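Local atomic coordinates of substrate-binding protein (Synechococcus sp., PDB entry 6WPN), a protein that probably binds an oligosaccharide or modified sugar in the periplasm as the substrate-binding component of a transport system. Residues Ala194-Ser206 against Thr218-Asp230. Numbering follows the deposited sequence.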
ATOM      1  N   ALA A 194      -1.644   4.002  -5.464  1.00 62.29           N
ATOM      2  CA  ALA A 194      -0.543   4.953  -5.500  1.00 51.05           C
ATOM      3  C   ALA A 194       0.697   4.365  -6.158  1.00 50.07           C
ATOM      4  O   ALA A 194       1.772   4.968  -6.080  1.00 56.54           O
ATOM      5  CB  ALA A 194      -0.211   5.435  -4.086  1.00 53.57           C
ATOM      6  N   GLU A 195       0.570   3.198  -6.797  1.00 52.04           N
ATOM      7  CA  GLU A 195       1.735   2.539  -7.376  1.00 52.72           C
ATOM      8  C   GLU A 195       2.410   3.428  -8.407  1.00 45.04           C
ATOM      9  O   GLU A 195       3.639   3.443  -8.516  1.00 49.81           O
ATOM     10  CB  GLU A 195       1.336   1.201  -8.003  1.00 65.09           C
ATOM     11  CG  GLU A 195       2.533   0.375  -8.463  1.00 73.20           C
ATOM     12  CD  GLU A 195       2.137  -0.860  -9.248  1.00 78.19           C
ATOM     13  OE1 GLU A 195       0.925  -1.183  -9.287  1.00 80.26           O
ATOM     14  OE2 GLU A 195       3.040  -1.497  -9.841  1.00 71.66           O
ATOM     15  N   LEU A 196       1.621   4.182  -9.171  1.00 43.23           N
ATOM     16  CA  LEU A 196       2.204   5.076 -10.162  1.00 45.95           C
ATOM     17  C   LEU A 196       3.030   6.164  -9.491  1.00 43.29           C
ATOM     18  O   LEU A 196       4.188   6.392  -9.852  1.00 46.51           O
ATOM     19  CB  LEU A 196       1.097   5.692 -11.013  1.00 49.92           C
ATOM     20  CG  LEU A 196       1.522   6.505 -12.228  1.00 54.26           C
ATOM     21  CD1 LEU A 196       2.217   5.651 -13.249  1.00 44.39           C
ATOM     22  CD2 LEU A 196       0.298   7.148 -12.817  1.00 65.80           C
ATOM     23  N   LEU A 197       2.460   6.818  -8.479  1.00 45.34           N
ATOM     24  CA  LEU A 197       3.212   7.815  -7.728  1.00 46.48           C
ATOM     25  C   LEU A 197       4.433   7.193  -7.068  1.00 46.75           C
ATOM     26  O   LEU A 197       5.486   7.831  -6.968  1.00 56.27           O
ATOM     27  CB  LEU A 197       2.316   8.472  -6.681  1.00 46.34           C
ATOM     28  CG  LEU A 197       2.879   9.743  -6.048  1.00 41.31           C
ATOM     29  CD1 LEU A 197       3.022  10.829  -7.105  1.00 40.94           C
ATOM     30  CD2 LEU A 197       1.995  10.211  -4.912  1.00 41.97           C
ATOM     31  N   GLU A 198       4.304   5.957  -6.586  1.00 53.46           N
ATOM     32  CA  GLU A 198       5.455   5.273  -6.009  1.00 53.81           C
ATOM     33  C   GLU A 198       6.523   4.991  -7.061  1.00 51.83           C
ATOM     34  O   GLU A 198       7.722   5.047  -6.761  1.00 47.52           O
ATOM     35  CB  GLU A 198       5.011   3.982  -5.323  1.00 58.50           C
ATOM     36  CG  GLU A 198       4.174   4.206  -4.066  1.00 65.11           C
ATOM     37  CD  GLU A 198       3.368   2.981  -3.667  1.00 67.35           C
ATOM     38  OE1 GLU A 198       3.358   2.001  -4.439  1.00 61.63           O
ATOM     39  OE2 GLU A 198       2.758   2.993  -2.577  1.00 69.01           O
ATOM     40  N   SER A 199       6.113   4.693  -8.301  1.00 39.65           N
ATOM     41  CA  SER A 199       7.100   4.483  -9.358  1.00 42.08           C
ATOM     42  C   SER A 199       7.889   5.755  -9.628  1.00 47.99           C
ATOM     43  O   SER A 199       9.092   5.700  -9.915  1.00 43.72           O
ATOM     44  CB  SER A 199       6.430   4.005 -10.643  1.00 39.95           C
ATOM     45  OG  SER A 199       5.816   5.086 -11.320  1.00 45.74           O
ATOM     46  N   PHE A 200       7.223   6.912  -9.543  1.00 54.00           N
ATOM     47  CA  PHE A 200       7.928   8.185  -9.653  1.00 44.85           C
ATOM     48  C   PHE A 200       9.045   8.264  -8.626  1.00 43.53           C
ATOM     49  O   PHE A 200      10.187   8.605  -8.954  1.00 43.86           O
ATOM     50  CB  PHE A 200       6.949   9.354  -9.481  1.00 46.10           C
ATOM     51  CG  PHE A 200       6.163   9.689 -10.726  1.00 47.77           C
ATOM     52  CD1 PHE A 200       5.106   8.898 -11.136  1.00 52.55           C
ATOM     53  CD2 PHE A 200       6.476  10.806 -11.478  1.00 61.78           C
ATOM     54  CE1 PHE A 200       4.385   9.202 -12.277  1.00 53.35           C
ATOM     55  CE2 PHE A 200       5.755  11.115 -12.622  1.00 63.35           C
ATOM     56  CZ  PHE A 200       4.708  10.309 -13.018  1.00 52.83           C
ATOM     57  N   VAL A 201       8.736   7.931  -7.371  1.00 44.75           N
ATOM     58  CA  VAL A 201       9.754   7.973  -6.328  1.00 52.37           C
ATOM     59  C   VAL A 201      10.858   6.959  -6.618  1.00 54.38           C
ATOM     60  O   VAL A 201      12.042   7.238  -6.404  1.00 64.15           O
ATOM     61  CB  VAL A 201       9.117   7.742  -4.947  1.00 55.45           C
ATOM     62  CG1 VAL A 201      10.175   7.820  -3.855  1.00 50.34           C
ATOM     63  CG2 VAL A 201       8.006   8.750  -4.701  1.00 56.72           C
ATOM     64  N   GLN A 202      10.490   5.771  -7.118  1.00 47.96           N
ATOM     65  CA  GLN A 202      11.502   4.766  -7.444  1.00 44.94           C
ATOM     66  C   GLN A 202      12.351   5.188  -8.633  1.00 52.79           C
ATOM     67  O   GLN A 202      13.507   4.763  -8.749  1.00 46.24           O
ATOM     68  CB  GLN A 202      10.856   3.410  -7.725  1.00 40.52           C
ATOM     69  CG  GLN A 202      10.352   2.691  -6.490  1.00 43.68           C
ATOM     70  CD  GLN A 202       9.601   1.416  -6.823  1.00 44.26           C
ATOM     71  OE1 GLN A 202       8.849   1.360  -7.794  1.00 46.81           O
ATOM     72  NE2 GLN A 202       9.819   0.376  -6.026  1.00 55.66           N
HETATM   73  N   MSE A 203      11.796   6.077  -9.441  1.00 55.00           N
HETATM   74  CA  MSE A 203      12.502   6.573 -10.638  1.00 54.03           C
HETATM   75  C   MSE A 203      13.373   7.781 -10.293  1.00 61.19           C
HETATM   76  O   MSE A 203      13.854   8.423 -11.207  1.00 72.20           O
HETATM   77  CB  MSE A 203      11.499   6.857 -11.743  1.00 54.49           C
HETATM   78  CG  MSE A 203      10.881   5.619 -12.255  1.00 73.16           C
HETATM   79 SE   MSE A 203       9.579   6.065 -13.562  1.00 90.02          SE
HETATM   80  CE  MSE A 203      10.688   6.617 -15.013  1.00113.55           C
ATOM     81  N   GLY A 204      13.576   8.047  -9.011  1.00 54.41           N
ATOM     82  CA  GLY A 204      14.403   9.159  -8.582  1.00 50.89           C
ATOM     83  C   GLY A 204      13.729  10.513  -8.575  1.00 55.28           C
ATOM     84  O   GLY A 204      14.418  11.527  -8.407  1.00 52.56           O
ATOM     85  N   VAL A 205      12.414  10.568  -8.751  1.00 58.60           N
ATOM     86  CA  VAL A 205      11.700  11.840  -8.792  1.00 65.17           C
ATOM     87  C   VAL A 205      11.495  12.359  -7.375  1.00 70.97           C
ATOM     88  O   VAL A 205      11.094  11.612  -6.475  1.00 77.87           O
ATOM     89  CB  VAL A 205      10.356  11.687  -9.520  1.00 59.38           C
ATOM     90  CG1 VAL A 205       9.582  13.004  -9.506  1.00 59.00           C
ATOM     91  CG2 VAL A 205      10.576  11.194 -10.943  1.00 51.20           C
ATOM     92  N   SER A 206      11.764  13.646  -7.176  1.00 69.11           N
ATOM     93  CA  SER A 206      11.464  14.336  -5.929  1.00 67.95           C
ATOM     94  C   SER A 206      10.129  15.051  -6.091  1.00 65.24           C
ATOM     95  O   SER A 206       9.968  15.870  -7.000  1.00 66.44           O
ATOM     96  CB  SER A 206      12.573  15.325  -5.575  1.00 83.07           C
ATOM     97  OG  SER A 206      12.250  16.051  -4.402  1.00101.18           O
ATOM     98  N   THR A 218      11.749  18.442 -12.893  1.00 72.98           N
ATOM     99  CA  THR A 218      13.177  18.163 -12.895  1.00 72.70           C
ATOM    100  C   THR A 218      13.459  17.199 -14.033  1.00 66.89           C
ATOM    101  O   THR A 218      12.533  16.734 -14.705  1.00 65.96           O
ATOM    102  CB  THR A 218      13.600  17.569 -11.536  1.00 72.13           C
ATOM    103  OG1 THR A 218      12.773  16.442 -11.214  1.00 71.50           O
ATOM    104  CG2 THR A 218      13.492  18.617 -10.431  1.00 71.12           C
ATOM    105  N   PRO A 219      14.732  16.892 -14.309  1.00 76.76           N
ATOM    106  CA  PRO A 219      15.011  15.847 -15.305  1.00 75.63           C
ATOM    107  C   PRO A 219      14.416  14.509 -14.938  1.00 74.65           C
ATOM    108  O   PRO A 219      13.981  13.772 -15.831  1.00 76.49           O
ATOM    109  CB  PRO A 219      16.544  15.784 -15.323  1.00 78.83           C
ATOM    110  CG  PRO A 219      16.917  16.219 -13.982  1.00 87.85           C
ATOM    111  CD  PRO A 219      15.988  17.380 -13.723  1.00 82.42           C
ATOM    112  N   ALA A 220      14.375  14.178 -13.645  1.00 72.00           N
ATOM    113  CA  ALA A 220      13.779  12.917 -13.219  1.00 60.14           C
ATOM    114  C   ALA A 220      12.276  12.910 -13.461  1.00 60.12           C
ATOM    115  O   ALA A 220      11.727  11.929 -13.974  1.00 58.33           O
ATOM    116  CB  ALA A 220      14.090  12.665 -11.744  1.00 53.75           C
ATOM    117  N   GLY A 221      11.595  13.999 -13.096  1.00 64.45           N
ATOM    118  CA  GLY A 221      10.153  14.055 -13.276  1.00 56.90           C
ATOM    119  C   GLY A 221       9.731  14.061 -14.733  1.00 53.82           C
ATOM    120  O   GLY A 221       8.786  13.365 -15.117  1.00 47.20           O
ATOM    121  N   ARG A 222      10.421  14.845 -15.565  1.00 57.25           N
ATOM    122  CA  ARG A 222      10.105  14.846 -16.989  1.00 63.17           C
ATOM    123  C   ARG A 222      10.378  13.481 -17.606  1.00 69.45           C
ATOM    124  O   ARG A 222       9.612  13.005 -18.453  1.00 70.21           O
ATOM    125  CB  ARG A 222      10.912  15.929 -17.703  1.00 59.92           C
ATOM    126  CG  ARG A 222      10.599  17.339 -17.236  1.00 57.55           C
ATOM    127  CD  ARG A 222      11.277  18.379 -18.108  1.00 62.95           C
ATOM    128  NE  ARG A 222      12.714  18.467 -17.861  1.00 79.57           N
ATOM    129  CZ  ARG A 222      13.270  19.220 -16.914  1.00 79.36           C
ATOM    130  NH1 ARG A 222      12.510  19.951 -16.110  1.00 68.37           N
ATOM    131  NH2 ARG A 222      14.588  19.238 -16.768  1.00 83.82           N
ATOM    132  N   LYS A 223      11.458  12.829 -17.176  1.00 62.31           N
ATOM    133  CA  LYS A 223      11.754  11.485 -17.656  1.00 65.45           C
ATOM    134  C   LYS A 223      10.669  10.506 -17.221  1.00 62.72           C
ATOM    135  O   LYS A 223      10.263   9.632 -17.997  1.00 57.55           O
ATOM    136  CB  LYS A 223      13.136  11.063 -17.156  1.00 72.22           C
ATOM    137  CG  LYS A 223      13.607   9.688 -17.582  1.00 76.27           C
ATOM    138  CD  LYS A 223      15.019   9.445 -17.059  1.00 75.65           C
ATOM    139  CE  LYS A 223      15.432   7.987 -17.156  1.00 69.27           C
ATOM    140  NZ  LYS A 223      16.808   7.777 -16.608  1.00 71.85           N
ATOM    141  N   ALA A 224      10.173  10.654 -15.991  1.00 59.17           N
ATOM    142  CA  ALA A 224       9.127   9.767 -15.493  1.00 44.93           C
ATOM    143  C   ALA A 224       7.808   9.995 -16.222  1.00 42.80           C
ATOM    144  O   ALA A 224       7.091   9.035 -16.528  1.00 47.14           O
ATOM    145  CB  ALA A 224       8.949   9.961 -13.989  1.00 52.64           C
ATOM    146  N   PHE A 225       7.447  11.259 -16.468  1.00 47.38           N
ATOM    147  CA  PHE A 225       6.241  11.552 -17.238  1.00 52.02           C
ATOM    148  C   PHE A 225       6.329  10.974 -18.644  1.00 43.49           C
ATOM    149  O   PHE A 225       5.375  10.364 -19.141  1.00 51.45           O
ATOM    150  CB  PHE A 225       5.999  13.063 -17.308  1.00 56.13           C
ATOM    151  CG  PHE A 225       5.059  13.584 -16.255  1.00 51.51           C
ATOM    152  CD1 PHE A 225       5.489  13.792 -14.955  1.00 58.53           C
ATOM    153  CD2 PHE A 225       3.738  13.863 -16.570  1.00 46.97           C
ATOM    154  CE1 PHE A 225       4.616  14.275 -13.989  1.00 59.97           C
ATOM    155  CE2 PHE A 225       2.865  14.337 -15.610  1.00 46.48           C
ATOM    156  CZ  PHE A 225       3.305  14.545 -14.319  1.00 49.87           C
ATOM    157  N   ALA A 226       7.469  11.169 -19.307  1.00 46.39           N
ATOM    158  CA  ALA A 226       7.651  10.631 -20.652  1.00 46.18           C
ATOM    159  C   ALA A 226       7.621   9.108 -20.645  1.00 48.22           C
ATOM    160  O   ALA A 226       7.128   8.485 -21.593  1.00 44.31           O
ATOM    161  CB  ALA A 226       8.962  11.139 -21.246  1.00 45.78           C
ATOM    162  N   PHE A 227       8.158   8.494 -19.589  1.00 41.49           N
ATOM    163  CA  PHE A 227       8.151   7.041 -19.477  1.00 40.02           C
ATOM    164  C   PHE A 227       6.737   6.491 -19.607  1.00 46.47           C
ATOM    165  O   PHE A 227       6.462   5.635 -20.456  1.00 48.25           O
ATOM    166  CB  PHE A 227       8.777   6.629 -18.141  1.00 45.50           C
ATOM    167  CG  PHE A 227       8.795   5.141 -17.891  1.00 44.12           C
ATOM    168  CD1 PHE A 227       7.759   4.528 -17.202  1.00 43.19           C
ATOM    169  CD2 PHE A 227       9.862   4.362 -18.320  1.00 49.34           C
ATOM    170  CE1 PHE A 227       7.774   3.164 -16.959  1.00 49.28           C
ATOM    171  CE2 PHE A 227       9.890   2.997 -18.077  1.00 46.66           C
ATOM    172  CZ  PHE A 227       8.842   2.394 -17.395  1.00 47.15           C
ATOM    173  N   TRP A 228       5.818   7.000 -18.786  1.00 46.27           N
ATOM    174  CA  TRP A 228       4.458   6.476 -18.772  1.00 38.46           C
ATOM    175  C   TRP A 228       3.666   6.934 -19.988  1.00 40.82           C
ATOM    176  O   TRP A 228       2.847   6.178 -20.522  1.00 48.61           O
ATOM    177  CB  TRP A 228       3.769   6.888 -17.476  1.00 42.62           C
ATOM    178  CG  TRP A 228       4.364   6.187 -16.306  1.00 43.71           C
ATOM    179  CD1 TRP A 228       5.155   6.727 -15.337  1.00 53.91           C
ATOM    180  CD2 TRP A 228       4.238   4.800 -15.996  1.00 40.79           C
ATOM    181  NE1 TRP A 228       5.524   5.759 -14.432  1.00 47.14           N
ATOM    182  CE2 TRP A 228       4.972   4.567 -14.816  1.00 42.97           C
ATOM    183  CE3 TRP A 228       3.574   3.727 -16.602  1.00 40.28           C
ATOM    184  CZ2 TRP A 228       5.052   3.310 -14.227  1.00 41.61           C
ATOM    185  CZ3 TRP A 228       3.658   2.482 -16.017  1.00 35.16           C
ATOM    186  CH2 TRP A 228       4.390   2.283 -14.843  1.00 38.54           C
ATOM    187  N   THR A 229       3.900   8.164 -20.449  1.00 47.45           N
ATOM    188  CA  THR A 229       3.220   8.640 -21.647  1.00 44.50           C
ATOM    189  C   THR A 229       3.571   7.771 -22.849  1.00 51.37           C
ATOM    190  O   THR A 229       2.685   7.306 -23.576  1.00 49.55           O
ATOM    191  CB  THR A 229       3.594  10.097 -21.919  1.00 51.44           C
ATOM    192  OG1 THR A 229       3.184  10.910 -20.813  1.00 51.82           O
ATOM    193  CG2 THR A 229       2.913  10.593 -23.191  1.00 41.64           C
ATOM    194  N   ASP A 230       4.866   7.516 -23.051  1.00 49.75           N
ATOM    195  CA  ASP A 230       5.309   6.746 -24.210  1.00 53.07           C
ATOM    196  C   ASP A 230       4.830   5.299 -24.141  1.00 46.37           C
ATOM    197  O   ASP A 230       4.471   4.710 -25.166  1.00 47.44           O
ATOM    198  CB  ASP A 230       6.834   6.799 -24.316  1.00 54.27           C
ATOM    199  CG  ASP A 230       7.353   8.197 -24.611  1.00 65.84           C
ATOM    200  OD1 ASP A 230       6.596   9.017 -25.175  1.00 72.61           O
ATOM    201  OD2 ASP A 230       8.528   8.476 -24.280  1.00 71.74           O
TER
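Leu196 places its CD1 methyl over one face of the Trp228 indole, 3.4 Å from the centroid of the five-membered ring and 12° off its normal: a CH-pi contact. Phe227 CD1 covers the opposite face. At the indole edge, Trp228 NE1 gives a weak, bent hydrogen bond to Ser199 OG (3.2 Å). That small hydroxyl sits between its backbone N and carbonyl carbon, from where it reaches back to donate to Leu196 O on a lone pair, at 2.6 Å, while still meeting the indole. Phe200 sends its ring edge toward the face of Phe225, planes at 77°, in an offset edge-to-face pair; its CD2 rests on Ala224 CB at 3.6 Å, the small alanine admitting the broad ring. The unbranched chain of Met203 (selenomethionine here) bends at chi3, carrying CE to Ala224 CA (3.5 Å) and SE obliquely to the Phe227 ring, a Met-aromatic contact. Gly204, with positive phi, is the C-prime residue of a Schellman motif ending helix 195-202; beyond it, branched Val205 lays CG2 against Ala220 and Ala224. An aromatic cluster of Phe200, Phe225 and Trp228 thus joins two successive helices, crossing at 135° and covered by helices 388-403 and 409-427, in this bacterial extracellular solute-binding protein fold.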